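Local coordinates for CRISPR-associated protein CasA/Cse1 (PDB 4AN8) that forms part of the CRISPR Cascade ribonucleoprotein complex and probably contributes to adaptive immunity that targets the nucleic acids of invading viruses and plasmids, at residues A[306-311]-A[380-385]; A[116-121]-A[174-179]; A[64-69]-A[215-220]. All coordinates share one frame; numbering follows the deposited sequence.

Contact 1. Residues A[306-311]-A[380-385]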
ATOM      1  N   ASP A 306       7.761   1.626  11.896  1.00 25.64           N
ATOM      2  CA  ASP A 306       8.432   2.635  11.085  1.00 25.64           C
ATOM      3  C   ASP A 306       7.749   4.003  11.138  1.00 25.64           C
ATOM      4  O   ASP A 306       8.189   4.922  10.447  1.00 25.64           O
ATOM      5  CB  ASP A 306       8.533   2.167   9.623  1.00 35.34           C
ATOM      6  CG  ASP A 306       9.444   0.975   9.458  1.00 35.34           C
ATOM      7  OD1 ASP A 306      10.565   1.001   9.987  1.00 35.34           O
ATOM      8  OD2 ASP A 306       9.035  -0.016   8.825  1.00 35.34           O
ATOM      9  N   PHE A 307       6.675   4.146  11.914  1.00 30.41           N
ATOM     10  CA  PHE A 307       5.900   5.390  11.879  1.00 30.41           C
ATOM     11  C   PHE A 307       6.630   6.661  12.384  1.00 30.41           C
ATOM     12  O   PHE A 307       6.248   7.769  12.001  1.00 30.41           O
ATOM     13  CB  PHE A 307       4.548   5.272  12.599  1.00 19.55           C
ATOM     14  CG  PHE A 307       3.471   4.552  11.811  1.00 19.55           C
ATOM     15  CD1 PHE A 307       3.708   4.080  10.522  1.00 19.55           C
ATOM     16  CD2 PHE A 307       2.210   4.353  12.374  1.00 19.55           C
ATOM     17  CE1 PHE A 307       2.713   3.428   9.827  1.00 19.55           C
ATOM     18  CE2 PHE A 307       1.215   3.711  11.692  1.00 19.55           C
ATOM     19  CZ  PHE A 307       1.451   3.253  10.413  1.00 19.55           C
ATOM     20  N   SER A 308       7.638   6.531  13.246  1.00 24.47           N
ATOM     21  CA  SER A 308       8.386   7.715  13.687  1.00 24.47           C
ATOM     22  C   SER A 308       9.556   8.006  12.746  1.00 24.47           C
ATOM     23  O   SER A 308       9.933   9.157  12.556  1.00 24.47           O
ATOM     24  CB  SER A 308       8.901   7.537  15.118  1.00 40.10           C
ATOM     25  OG  SER A 308       9.831   6.470  15.173  1.00 40.10           O
ATOM     26  N   ALA A 309      10.104   6.960  12.140  1.00 23.18           N
ATOM     27  CA  ALA A 309      11.197   7.114  11.200  1.00 23.18           C
ATOM     28  C   ALA A 309      10.766   7.774   9.875  1.00 23.18           C
ATOM     29  O   ALA A 309      11.613   8.279   9.144  1.00 23.18           O
ATOM     30  CB  ALA A 309      11.877   5.775  10.930  1.00 18.37           C
ATOM     31  N   MET A 310       9.477   7.782   9.569  1.00 29.45           N
ATOM     32  CA  MET A 310       9.030   8.431   8.338  1.00 29.45           C
ATOM     33  C   MET A 310       8.928   9.966   8.507  1.00 29.45           C
ATOM     34  O   MET A 310       8.904  10.702   7.524  1.00 29.45           O
ATOM     35  CB  MET A 310       7.697   7.843   7.870  1.00 27.20           C
ATOM     36  CG  MET A 310       6.532   8.253   8.723  1.00 27.20           C
ATOM     37  SD  MET A 310       5.038   7.322   8.356  1.00 27.20           S
ATOM     38  CE  MET A 310       3.886   7.983   9.554  1.00 27.20           C
ATOM     39  N   LEU A 311       8.860  10.413   9.761  1.00 28.64           N
ATOM     40  CA  LEU A 311       8.861  11.835  10.142  1.00 28.64           C
ATOM     41  C   LEU A 311      10.129  12.607   9.746  1.00 28.64           C
ATOM     42  O   LEU A 311      11.257  12.098   9.872  1.00 28.64           O
ATOM     43  CB  LEU A 311       8.695  11.952  11.654  1.00 35.85           C
ATOM     44  CG  LEU A 311       7.300  11.857  12.268  1.00 35.85           C
ATOM     45  CD1 LEU A 311       6.354  11.039  11.426  1.00 35.85           C
ATOM     46  CD2 LEU A 311       7.406  11.288  13.664  1.00 35.85           C
ATOM     47  N   LYS A 380       8.851   8.823  21.380  1.00 31.94           N
ATOM     48  CA  LYS A 380       9.104   8.182  22.673  1.00 31.94           C
ATOM     49  C   LYS A 380       8.462   6.796  22.753  1.00 31.94           C
ATOM     50  O   LYS A 380       9.096   5.836  23.162  1.00 31.94           O
ATOM     51  CB  LYS A 380       8.563   9.040  23.833  1.00 58.89           C
ATOM     52  CG  LYS A 380       9.287  10.363  24.079  1.00 58.89           C
ATOM     53  CD  LYS A 380       8.668  11.099  25.275  1.00 58.89           C
ATOM     54  CE  LYS A 380       9.177  12.534  25.416  1.00 58.89           C
ATOM     55  NZ  LYS A 380      10.659  12.605  25.556  1.00 58.89           N
ATOM     56  N   ALA A 381       7.184   6.717  22.394  1.00 31.40           N
ATOM     57  CA  ALA A 381       6.435   5.472  22.489  1.00 31.40           C
ATOM     58  C   ALA A 381       7.168   4.375  21.745  1.00 31.40           C
ATOM     59  O   ALA A 381       7.302   3.258  22.242  1.00 31.40           O
ATOM     60  CB  ALA A 381       5.038   5.649  21.902  1.00 21.17           C
ATOM     61  N   LEU A 382       7.647   4.699  20.546  1.00 28.43           N
ATOM     62  CA  LEU A 382       8.259   3.688  19.702  1.00 28.43           C
ATOM     63  C   LEU A 382       9.635   3.335  20.231  1.00 28.43           C
ATOM     64  O   LEU A 382      10.122   2.230  20.027  1.00 28.43           O
ATOM     65  CB  LEU A 382       8.344   4.161  18.249  1.00 30.15           C
ATOM     66  CG  LEU A 382       7.274   3.598  17.315  1.00 30.15           C
ATOM     67  CD1 LEU A 382       5.914   3.687  17.961  1.00 30.15           C
ATOM     68  CD2 LEU A 382       7.302   4.301  15.957  1.00 30.15           C
ATOM     69  N   LYS A 383      10.269   4.286  20.896  1.00 32.73           N
ATOM     70  CA  LYS A 383      11.626   4.082  21.388  1.00 32.73           C
ATOM     71  C   LYS A 383      11.587   3.148  22.598  1.00 32.73           C
ATOM     72  O   LYS A 383      12.340   2.182  22.669  1.00 32.73           O
ATOM     73  CB  LYS A 383      12.277   5.420  21.742  1.00 73.12           C
ATOM     74  CG  LYS A 383      13.775   5.350  21.967  1.00 73.12           C
ATOM     75  CD  LYS A 383      14.356   6.744  22.169  1.00 73.12           C
ATOM     76  CE  LYS A 383      15.847   6.710  22.510  1.00 73.12           C
ATOM     77  NZ  LYS A 383      16.117   6.165  23.875  1.00 73.12           N
ATOM     78  N   MET A 384      10.690   3.430  23.530  1.00 34.19           N
ATOM     79  CA  MET A 384      10.457   2.525  24.644  1.00 34.19           C
ATOM     80  C   MET A 384      10.223   1.112  24.126  1.00 34.19           C
ATOM     81  O   MET A 384      10.906   0.173  24.548  1.00 34.19           O
ATOM     82  CB  MET A 384       9.259   2.989  25.471  1.00 62.08           C
ATOM     83  CG  MET A 384       9.469   4.331  26.148  1.00 62.08           C
ATOM     84  SD  MET A 384       7.938   5.145  26.661  1.00 62.08           S
ATOM     85  CE  MET A 384       7.222   3.884  27.714  1.00 62.08           C
ATOM     86  N   ALA A 385       9.269   0.957  23.200  1.00 27.15           N
ATOM     87  CA  ALA A 385       8.890  -0.359  22.720  1.00 27.15           C
ATOM     88  C   ALA A 385      10.090  -1.058  22.093  1.00 27.15           C
ATOM     89  O   ALA A 385      10.288  -2.259  22.305  1.00 27.15           O
ATOM     90  CB  ALA A 385       7.700  -0.278  21.765  1.00 17.97           C
TER

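Contact 2. Residues A[116-121]-A[174-179]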
ATOM      1  N   ASP A 116      -0.563  -4.156 -30.922  1.00 29.31           N
ATOM      2  CA  ASP A 116       0.070  -5.045 -31.888  1.00 29.31           C
ATOM      3  C   ASP A 116       1.022  -6.088 -31.302  1.00 29.31           C
ATOM      4  O   ASP A 116       1.882  -6.614 -32.015  1.00 29.31           O
ATOM      5  CB  ASP A 116       0.767  -4.258 -33.008  1.00 44.90           C
ATOM      6  CG  ASP A 116       1.786  -3.269 -32.483  1.00 44.90           C
ATOM      7  OD1 ASP A 116       2.146  -3.354 -31.292  1.00 44.90           O
ATOM      8  OD2 ASP A 116       2.235  -2.406 -33.264  1.00 44.90           O
ATOM      9  N   LEU A 117       0.878  -6.386 -30.012  1.00 33.54           N
ATOM     10  CA  LEU A 117       1.514  -7.579 -29.481  1.00 33.54           C
ATOM     11  C   LEU A 117       0.914  -8.729 -30.267  1.00 33.54           C
ATOM     12  O   LEU A 117      -0.287  -8.768 -30.472  1.00 33.54           O
ATOM     13  CB  LEU A 117       1.211  -7.751 -27.995  1.00 23.09           C
ATOM     14  CG  LEU A 117       2.250  -7.192 -27.023  1.00 23.09           C
ATOM     15  CD1 LEU A 117       1.742  -7.251 -25.568  1.00 23.09           C
ATOM     16  CD2 LEU A 117       3.579  -7.929 -27.199  1.00 23.09           C
ATOM     17  N   PRO A 118       1.749  -9.647 -30.750  1.00 38.59           N
ATOM     18  CA  PRO A 118       1.249 -10.839 -31.441  1.00 38.59           C
ATOM     19  C   PRO A 118       0.362 -11.721 -30.560  1.00 38.59           C
ATOM     20  O   PRO A 118       0.572 -11.782 -29.355  1.00 38.59           O
ATOM     21  CB  PRO A 118       2.532 -11.599 -31.820  1.00 35.29           C
ATOM     22  CG  PRO A 118       3.669 -10.846 -31.190  1.00 35.29           C
ATOM     23  CD  PRO A 118       3.195  -9.456 -30.938  1.00 35.29           C
ATOM     24  N   GLU A 119      -0.610 -12.399 -31.164  1.00 56.81           N
ATOM     25  CA  GLU A 119      -1.497 -13.304 -30.437  1.00 56.81           C
ATOM     26  C   GLU A 119      -0.910 -14.695 -30.324  1.00 56.81           C
ATOM     27  O   GLU A 119      -1.480 -15.557 -29.664  1.00 56.81           O
ATOM     28  CB  GLU A 119      -2.847 -13.420 -31.144  1.00 92.65           C
ATOM     29  CG  GLU A 119      -3.520 -12.099 -31.438  1.00 92.65           C
ATOM     30  CD  GLU A 119      -4.892 -12.275 -32.047  1.00 92.65           C
ATOM     31  OE1 GLU A 119      -5.526 -13.325 -31.797  1.00 92.65           O
ATOM     32  OE2 GLU A 119      -5.330 -11.365 -32.779  1.00 92.65           O
ATOM     33  N   GLU A 120       0.218 -14.919 -30.989  1.00 40.87           N
ATOM     34  CA  GLU A 120       0.824 -16.247 -31.058  1.00 40.87           C
ATOM     35  C   GLU A 120       1.674 -16.587 -29.841  1.00 40.87           C
ATOM     36  O   GLU A 120       2.476 -15.773 -29.376  1.00 40.87           O
ATOM     37  CB  GLU A 120       1.651 -16.401 -32.334  1.00129.17           C
ATOM     38  CG  GLU A 120       1.190 -17.547 -33.210  1.00129.17           C
ATOM     39  CD  GLU A 120       2.265 -18.021 -34.162  1.00129.17           C
ATOM     40  OE1 GLU A 120       3.047 -18.916 -33.775  1.00129.17           O
ATOM     41  OE2 GLU A 120       2.329 -17.499 -35.296  1.00129.17           O
ATOM     42  N   ASN A 121       1.510 -17.812 -29.347  1.00 50.84           N
ATOM     43  CA  ASN A 121       2.230 -18.250 -28.181  1.00 50.84           C
ATOM     44  C   ASN A 121       2.110 -17.334 -26.952  1.00 50.84           C
ATOM     45  O   ASN A 121       3.081 -16.821 -26.436  1.00 50.84           O
ATOM     46  CB  ASN A 121       3.666 -18.574 -28.552  1.00 75.97           C
ATOM     47  CG  ASN A 121       3.761 -19.594 -29.681  1.00 75.97           C
ATOM     48  OD1 ASN A 121       4.440 -19.369 -30.653  1.00 75.97           O
ATOM     49  ND2 ASN A 121       3.079 -20.707 -29.547  1.00 75.97           N
ATOM     50  N   ARG A 174      12.786 -12.266 -20.923  1.00 32.91           N
ATOM     51  CA  ARG A 174      13.216 -12.982 -22.131  1.00 32.91           C
ATOM     52  C   ARG A 174      12.165 -12.986 -23.230  1.00 32.91           C
ATOM     53  O   ARG A 174      11.791 -14.025 -23.761  1.00 32.91           O
ATOM     54  CB  ARG A 174      13.676 -14.393 -21.789  1.00 52.73           C
ATOM     55  CG  ARG A 174      14.963 -14.370 -21.003  1.00 52.73           C
ATOM     56  CD  ARG A 174      15.443 -15.747 -20.613  1.00 52.73           C
ATOM     57  NE  ARG A 174      16.728 -15.661 -19.924  1.00 52.73           N
ATOM     58  CZ  ARG A 174      17.276 -16.655 -19.228  1.00 52.73           C
ATOM     59  NH1 ARG A 174      16.646 -17.819 -19.117  1.00 52.73           N
ATOM     60  NH2 ARG A 174      18.449 -16.479 -18.633  1.00 52.73           N
ATOM     61  N   ARG A 175      11.701 -11.795 -23.569  1.00 23.93           N
ATOM     62  CA  ARG A 175      10.738 -11.635 -24.647  1.00 23.93           C
ATOM     63  C   ARG A 175      11.032 -10.346 -25.402  1.00 23.93           C
ATOM     64  O   ARG A 175      11.460  -9.333 -24.817  1.00 23.93           O
ATOM     65  CB  ARG A 175       9.304 -11.638 -24.111  1.00 33.97           C
ATOM     66  CG  ARG A 175       8.903 -12.942 -23.405  1.00 33.97           C
ATOM     67  CD  ARG A 175       7.493 -12.874 -22.808  1.00 33.97           C
ATOM     68  NE  ARG A 175       6.451 -12.902 -23.830  1.00 33.97           N
ATOM     69  CZ  ARG A 175       5.905 -14.017 -24.307  1.00 33.97           C
ATOM     70  NH1 ARG A 175       6.296 -15.202 -23.858  1.00 33.97           N
ATOM     71  NH2 ARG A 175       4.967 -13.948 -25.245  1.00 33.97           N
ATOM     72  N   TYR A 176      10.820 -10.411 -26.715  1.00 24.63           N
ATOM     73  CA  TYR A 176      11.003  -9.274 -27.596  1.00 24.63           C
ATOM     74  C   TYR A 176      12.252  -8.459 -27.283  1.00 24.63           C
ATOM     75  O   TYR A 176      12.208  -7.223 -27.282  1.00 24.63           O
ATOM     76  CB  TYR A 176       9.750  -8.400 -27.626  1.00 33.37           C
ATOM     77  CG  TYR A 176       8.515  -9.212 -27.925  1.00 33.37           C
ATOM     78  CD1 TYR A 176       8.232  -9.621 -29.222  1.00 33.37           C
ATOM     79  CD2 TYR A 176       7.651  -9.603 -26.908  1.00 33.37           C
ATOM     80  CE1 TYR A 176       7.122 -10.389 -29.505  1.00 33.37           C
ATOM     81  CE2 TYR A 176       6.528 -10.362 -27.179  1.00 33.37           C
ATOM     82  CZ  TYR A 176       6.274 -10.756 -28.478  1.00 33.37           C
ATOM     83  OH  TYR A 176       5.174 -11.527 -28.761  1.00 33.37           O
ATOM     84  N   GLY A 177      13.357  -9.165 -27.035  1.00 34.05           N
ATOM     85  CA  GLY A 177      14.669  -8.554 -26.924  1.00 34.05           C
ATOM     86  C   GLY A 177      15.023  -8.019 -25.549  1.00 34.05           C
ATOM     87  O   GLY A 177      16.057  -7.369 -25.382  1.00 34.05           O
ATOM     88  N   VAL A 178      14.172  -8.284 -24.559  1.00 28.50           N
ATOM     89  CA  VAL A 178      14.401  -7.802 -23.208  1.00 28.50           C
ATOM     90  C   VAL A 178      14.608  -9.005 -22.291  1.00 28.50           C
ATOM     91  O   VAL A 178      13.723  -9.848 -22.128  1.00 28.50           O
ATOM     92  CB  VAL A 178      13.226  -6.912 -22.720  1.00 27.99           C
ATOM     93  CG1 VAL A 178      13.434  -6.464 -21.284  1.00 27.99           C
ATOM     94  CG2 VAL A 178      13.064  -5.684 -23.646  1.00 27.99           C
ATOM     95  N   GLY A 179      15.797  -9.097 -21.712  1.00 28.89           N
ATOM     96  CA  GLY A 179      16.138 -10.221 -20.865  1.00 28.89           C
ATOM     97  C   GLY A 179      15.432 -10.140 -19.521  1.00 28.89           C
ATOM     98  O   GLY A 179      14.809 -11.100 -19.082  1.00 28.89           O
TER
HETATM   99  O   HOH W   1       5.585 -18.309 -25.273  1.00 54.65           O

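Contact 3. Residues A[64-69]-A[215-220]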
ATOM      1  N   LEU A  64      -9.474  12.010 -11.811  1.00 24.34           N
ATOM      2  CA  LEU A  64      -9.894  13.228 -11.117  1.00 24.34           C
ATOM      3  C   LEU A  64      -8.912  14.372 -11.282  1.00 24.34           C
ATOM      4  O   LEU A  64      -9.309  15.493 -11.598  1.00 24.34           O
ATOM      5  CB  LEU A  64     -10.101  12.977  -9.621  1.00 21.68           C
ATOM      6  CG  LEU A  64     -11.394  12.246  -9.259  1.00 21.68           C
ATOM      7  CD1 LEU A  64     -11.375  11.676  -7.837  1.00 21.68           C
ATOM      8  CD2 LEU A  64     -12.614  13.178  -9.505  1.00 21.68           C
ATOM      9  N   HIS A  65      -7.632  14.100 -11.050  1.00 23.20           N
ATOM     10  CA  HIS A  65      -6.617  15.131 -11.172  1.00 23.20           C
ATOM     11  C   HIS A  65      -6.597  15.763 -12.562  1.00 23.20           C
ATOM     12  O   HIS A  65      -6.411  16.962 -12.694  1.00 23.20           O
ATOM     13  CB  HIS A  65      -5.239  14.575 -10.856  1.00 20.30           C
ATOM     14  CG  HIS A  65      -4.969  14.416  -9.394  1.00 20.30           C
ATOM     15  ND1 HIS A  65      -5.355  15.356  -8.461  1.00 20.30           N
ATOM     16  CD2 HIS A  65      -4.344  13.424  -8.708  1.00 20.30           C
ATOM     17  CE1 HIS A  65      -4.949  14.967  -7.262  1.00 20.30           C
ATOM     18  NE2 HIS A  65      -4.330  13.806  -7.385  1.00 20.30           N
ATOM     19  N   ARG A  66      -6.759  14.958 -13.599  1.00 22.19           N
ATOM     20  CA  ARG A  66      -6.679  15.486 -14.939  1.00 22.19           C
ATOM     21  C   ARG A  66      -7.981  16.197 -15.293  1.00 22.19           C
ATOM     22  O   ARG A  66      -7.962  17.308 -15.799  1.00 22.19           O
ATOM     23  CB  ARG A  66      -6.365  14.366 -15.936  1.00 21.31           C
ATOM     24  CG  ARG A  66      -5.056  13.667 -15.645  1.00 21.31           C
ATOM     25  CD  ARG A  66      -3.908  14.673 -15.687  1.00 21.31           C
ATOM     26  NE  ARG A  66      -3.657  15.138 -17.051  1.00 21.31           N
ATOM     27  CZ  ARG A  66      -2.683  15.983 -17.368  1.00 21.31           C
ATOM     28  NH1 ARG A  66      -1.882  16.450 -16.411  1.00 21.31           N
ATOM     29  NH2 ARG A  66      -2.516  16.355 -18.635  1.00 21.31           N
ATOM     30  N   ALA A  67      -9.111  15.557 -15.003  1.00 25.16           N
ATOM     31  CA  ALA A  67     -10.405  16.141 -15.325  1.00 25.16           C
ATOM     32  C   ALA A  67     -10.639  17.458 -14.604  1.00 25.16           C
ATOM     33  O   ALA A  67     -11.220  18.363 -15.177  1.00 25.16           O
ATOM     34  CB  ALA A  67     -11.523  15.178 -15.037  1.00 23.01           C
ATOM     35  N   LEU A  68     -10.180  17.571 -13.361  1.00 25.10           N
ATOM     36  CA  LEU A  68     -10.382  18.788 -12.572  1.00 25.10           C
ATOM     37  C   LEU A  68      -9.159  19.703 -12.634  1.00 25.10           C
ATOM     38  O   LEU A  68      -9.161  20.798 -12.086  1.00 25.10           O
ATOM     39  CB  LEU A  68     -10.709  18.453 -11.111  1.00 33.51           C
ATOM     40  CG  LEU A  68     -11.905  17.509 -10.941  1.00 33.51           C
ATOM     41  CD1 LEU A  68     -12.092  17.082  -9.500  1.00 33.51           C
ATOM     42  CD2 LEU A  68     -13.168  18.169 -11.476  1.00 33.51           C
ATOM     43  N   SER A  69      -8.104  19.231 -13.278  1.00 33.89           N
ATOM     44  CA  SER A  69      -6.915  20.037 -13.430  1.00 33.89           C
ATOM     45  C   SER A  69      -6.466  20.594 -12.078  1.00 33.89           C
ATOM     46  O   SER A  69      -6.077  21.749 -11.965  1.00 33.89           O
ATOM     47  CB  SER A  69      -7.204  21.162 -14.419  1.00 39.92           C
ATOM     48  OG  SER A  69      -6.004  21.650 -14.959  1.00 39.92           O
ATOM     49  N   ASP A 215       2.852  16.391 -16.972  1.00 32.12           N
ATOM     50  CA  ASP A 215       2.331  15.125 -16.528  1.00 32.12           C
ATOM     51  C   ASP A 215       1.224  14.759 -17.488  1.00 32.12           C
ATOM     52  O   ASP A 215       0.635  15.627 -18.123  1.00 32.12           O
ATOM     53  CB  ASP A 215       1.807  15.241 -15.092  1.00 27.37           C
ATOM     54  CG  ASP A 215       1.345  13.902 -14.521  1.00 27.37           C
ATOM     55  OD1 ASP A 215       1.936  12.867 -14.859  1.00 27.37           O
ATOM     56  OD2 ASP A 215       0.383  13.889 -13.736  1.00 27.37           O
ATOM     57  N   ALA A 216       0.961  13.467 -17.608  1.00 20.46           N
ATOM     58  CA  ALA A 216      -0.123  12.983 -18.437  1.00 20.46           C
ATOM     59  C   ALA A 216      -0.280  11.509 -18.110  1.00 20.46           C
ATOM     60  O   ALA A 216       0.711  10.799 -17.960  1.00 20.46           O
ATOM     61  CB  ALA A 216       0.221  13.170 -19.943  1.00 19.12           C
ATOM     62  N   PRO A 217      -1.520  11.058 -17.969  1.00 23.65           N
ATOM     63  CA  PRO A 217      -1.765   9.627 -17.792  1.00 23.65           C
ATOM     64  C   PRO A 217      -1.597   8.915 -19.137  1.00 23.65           C
ATOM     65  O   PRO A 217      -1.563   9.575 -20.195  1.00 23.65           O
ATOM     66  CB  PRO A 217      -3.229   9.570 -17.331  1.00 22.51           C
ATOM     67  CG  PRO A 217      -3.858  10.843 -17.919  1.00 22.51           C
ATOM     68  CD  PRO A 217      -2.748  11.878 -17.895  1.00 22.51           C
ATOM     69  N   ILE A 218      -1.496   7.587 -19.087  1.00 23.77           N
ATOM     70  CA  ILE A 218      -1.208   6.794 -20.259  1.00 23.77           C
ATOM     71  C   ILE A 218      -2.192   7.056 -21.402  1.00 23.77           C
ATOM     72  O   ILE A 218      -1.809   6.974 -22.571  1.00 23.77           O
ATOM     73  CB  ILE A 218      -1.187   5.280 -19.924  1.00 17.32           C
ATOM     74  CG1 ILE A 218      -0.568   4.466 -21.084  1.00 17.32           C
ATOM     75  CG2 ILE A 218      -2.614   4.768 -19.564  1.00 17.32           C
ATOM     76  CD1 ILE A 218       0.913   4.768 -21.336  1.00 17.32           C
ATOM     77  N   TRP A 219      -3.448   7.385 -21.089  1.00 24.18           N
ATOM     78  CA  TRP A 219      -4.446   7.571 -22.143  1.00 24.18           C
ATOM     79  C   TRP A 219      -4.403   8.948 -22.832  1.00 24.18           C
ATOM     80  O   TRP A 219      -5.106   9.156 -23.819  1.00 24.18           O
ATOM     81  CB  TRP A 219      -5.859   7.279 -21.626  1.00 19.67           C
ATOM     82  CG  TRP A 219      -6.229   8.120 -20.447  1.00 19.67           C
ATOM     83  CD1 TRP A 219      -6.686   9.406 -20.476  1.00 19.67           C
ATOM     84  CD2 TRP A 219      -6.155   7.756 -19.067  1.00 19.67           C
ATOM     85  NE1 TRP A 219      -6.882   9.873 -19.197  1.00 19.67           N
ATOM     86  CE2 TRP A 219      -6.584   8.869 -18.313  1.00 19.67           C
ATOM     87  CE3 TRP A 219      -5.760   6.606 -18.390  1.00 19.67           C
ATOM     88  CZ2 TRP A 219      -6.646   8.855 -16.926  1.00 19.67           C
ATOM     89  CZ3 TRP A 219      -5.825   6.599 -16.981  1.00 19.67           C
ATOM     90  CH2 TRP A 219      -6.260   7.710 -16.282  1.00 19.67           C
ATOM     91  N   GLU A 220      -3.576   9.863 -22.325  1.00 25.07           N
ATOM     92  CA  GLU A 220      -3.421  11.195 -22.904  1.00 25.07           C
ATOM     93  C   GLU A 220      -2.241  11.285 -23.888  1.00 25.07           C
ATOM     94  O   GLU A 220      -1.999  12.334 -24.481  1.00 25.07           O
ATOM     95  CB  GLU A 220      -3.256  12.271 -21.811  1.00 23.49           C
ATOM     96  CG  GLU A 220      -4.561  12.726 -21.128  1.00 23.49           C
ATOM     97  CD  GLU A 220      -4.348  13.944 -20.250  1.00 23.49           C
ATOM     98  OE1 GLU A 220      -3.472  14.763 -20.592  1.00 23.49           O
ATOM     99  OE2 GLU A 220      -5.041  14.096 -19.214  1.00 23.49           O
TER

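Contact 1. Residues A[306-311]-A[380-385]
The first torsions of Leu382 and Ser308 turn the CD2 methyl and the hydroxyl toward each other. In Leu382, CB already faces the loop, and chi1 of -101°, off a clean stagger, together with chi2 (46°) makes CD2 the leading methyl. In Ser308, chi1 of 64° sets OG between its backbone N and carbonyl carbon, where it faces the helix. The hydroxyl oxygen lies beside that methyl, with Ser308 OG 3.4 Å from Leu382 CD2. The same methyl also sits against the backbone, at 3.5 Å from Ser308 N, and Ser308 CB is 3.7 Å away, so one methyl touches the backbone and side chain of Ser308, the first residue of the turn. Phe307 takes part only marginally: its N lies 4.1 Å from Leu382 CD2 and its CB 4.5 Å from the same methyl, while its ring is directed away from the helix segment. No hydrogen bond crosses; between the two segments the contact is purely van der Waals and centred on one methyl, and just 106 Å² is buried in total. Within the loop, Ser308 to Leu311 form a type I beta turn, with Leu311 N bonded to Ser308 O (3.2 Å). Around this spot the packing is aromatic. Phe441 of helix 429-446 touches both Phe307 and Leu382, and the Phe307 ring meets Tyr363 edge-to-face. At the start of the segment, Asp306 OD1 makes salt bridges to Arg285 and Arg301. A leucine of helix 372-403 thus rests on the loop that leads into helix 320-333, a buried seam where the C-terminal helical bundle of Cse1 meets the rest of the protein.

Contact 2. Residues A[116-121]-A[174-179]
Tyr176 sits at the tip of a tight beta hairpin, strands 171-175 and 178-181 joined by a type I' turn from Arg175 to Val178, and from there it reaches across to Leu117 and Pro118. Its ring is placed by chi1 of -52°, which sets CG beside the backbone N and sends the phenol to the neighbouring loop. The Leu117 methyl CD2 approaches the ring obliquely, 3.8 Å from Tyr176 CE2. The Pro118 and Tyr176 side chains point at each other from opposite directions, with Pro118 CG 3.8 Å from Tyr176 CZ. The phenol oxygen lies against the proline ring. Leu226 of helix 226-229 touches all three side chains, and Pro268 of strand 261-273 also packs on Tyr176. Arg175 works at the outer end. Its chain bends at chi3 (72°), and NE donates to the carbonyl of Tyr266. The guanidinium edge then faces the carbonyl of Asn121, but Arg175 NH2 stays 3.6 Å from Asn121 O without a hydrogen bond. A water links the two segments instead, donating to Asn121 O at 3.1 Å and accepting only a weak bond from Arg175 NH1. Tyr176 also has a backbone hydrogen bond to Gly231. At this surface contact the hairpin has a type I' turn with a G1 beta bulge, Arg174 and Arg175 both facing Val178, and the first central residue of that turn, Tyr176, packs on the loop before strand 123-124.

Contact 3. Residues A[64-69]-A[215-220]
Arg66 and Glu220 form a two-pronged salt bridge, with the guanidinium presented side-on. Arg66 NE donates to Glu220 OE2 at 2.8 Å, almost straight at 170°, with the oxygen in the guanidinium plane. Arg66 NH2 reaches Glu220 OE1 at 2.7 Å along a more bent path (149°). Both oxygens are met on their syn sides, although the two flat groups are turned 43° apart. Arg66 gets there by folding: the chain bends at chi2 and chi3, which turns the guanidinium side-on to the carboxylate. Tyr94 of helix 88-98 adds a hydrogen bond to Glu220 OE2, while Arg66 NH1 binds Tyr210 OH and the carbonyl of Pro212, so several partners fix the rotation of the group. The arginine belongs to the last turn of helix 50-67, which ends in a Schellman motif with Ser69 as its positive-phi C-prime residue. Against the guanidinium, Ala216 CA lies over one face, 4.1 Å from Arg66 CZ. The Asp215 carboxylate is near as well, its OD2 4.3 Å from Arg66 NH1 and well out of the guanidinium plane, but OD2 is bonded to Tyr210 OH and the backbone N of Thr242, and OD1 to the backbone N of Arg243. Farther out, the folded aliphatic stem of Arg66 crosses Pro217, with Arg66 CG 3.7 Å from Pro217 CD. Pro217 CB in turn lies over one face of the Trp219 ring, whose NE1 is hydrogen-bonded to Tyr94.

Running from the N terminus, the chain leaves the end of helix 50-67 at residues 64-69 and opens contact 3. It then passes 116-121 and closes contact 2 at 174-179 before contact 3 itself closes at 215-220, so contact 2 is nested inside the larger loop. Contact 1 follows in series, with 306-311 meeting 380-385 on helix 372-403. Contacts 2 and 3 tie loops to a hairpin and a helix end in the N-terminal part, their centres about 29 Å apart. Contact 1 lies on the C-terminal helical side, its centre about 47 Å from that of contact 2 and on the opposite side of the chain's centre. None of the three touches another.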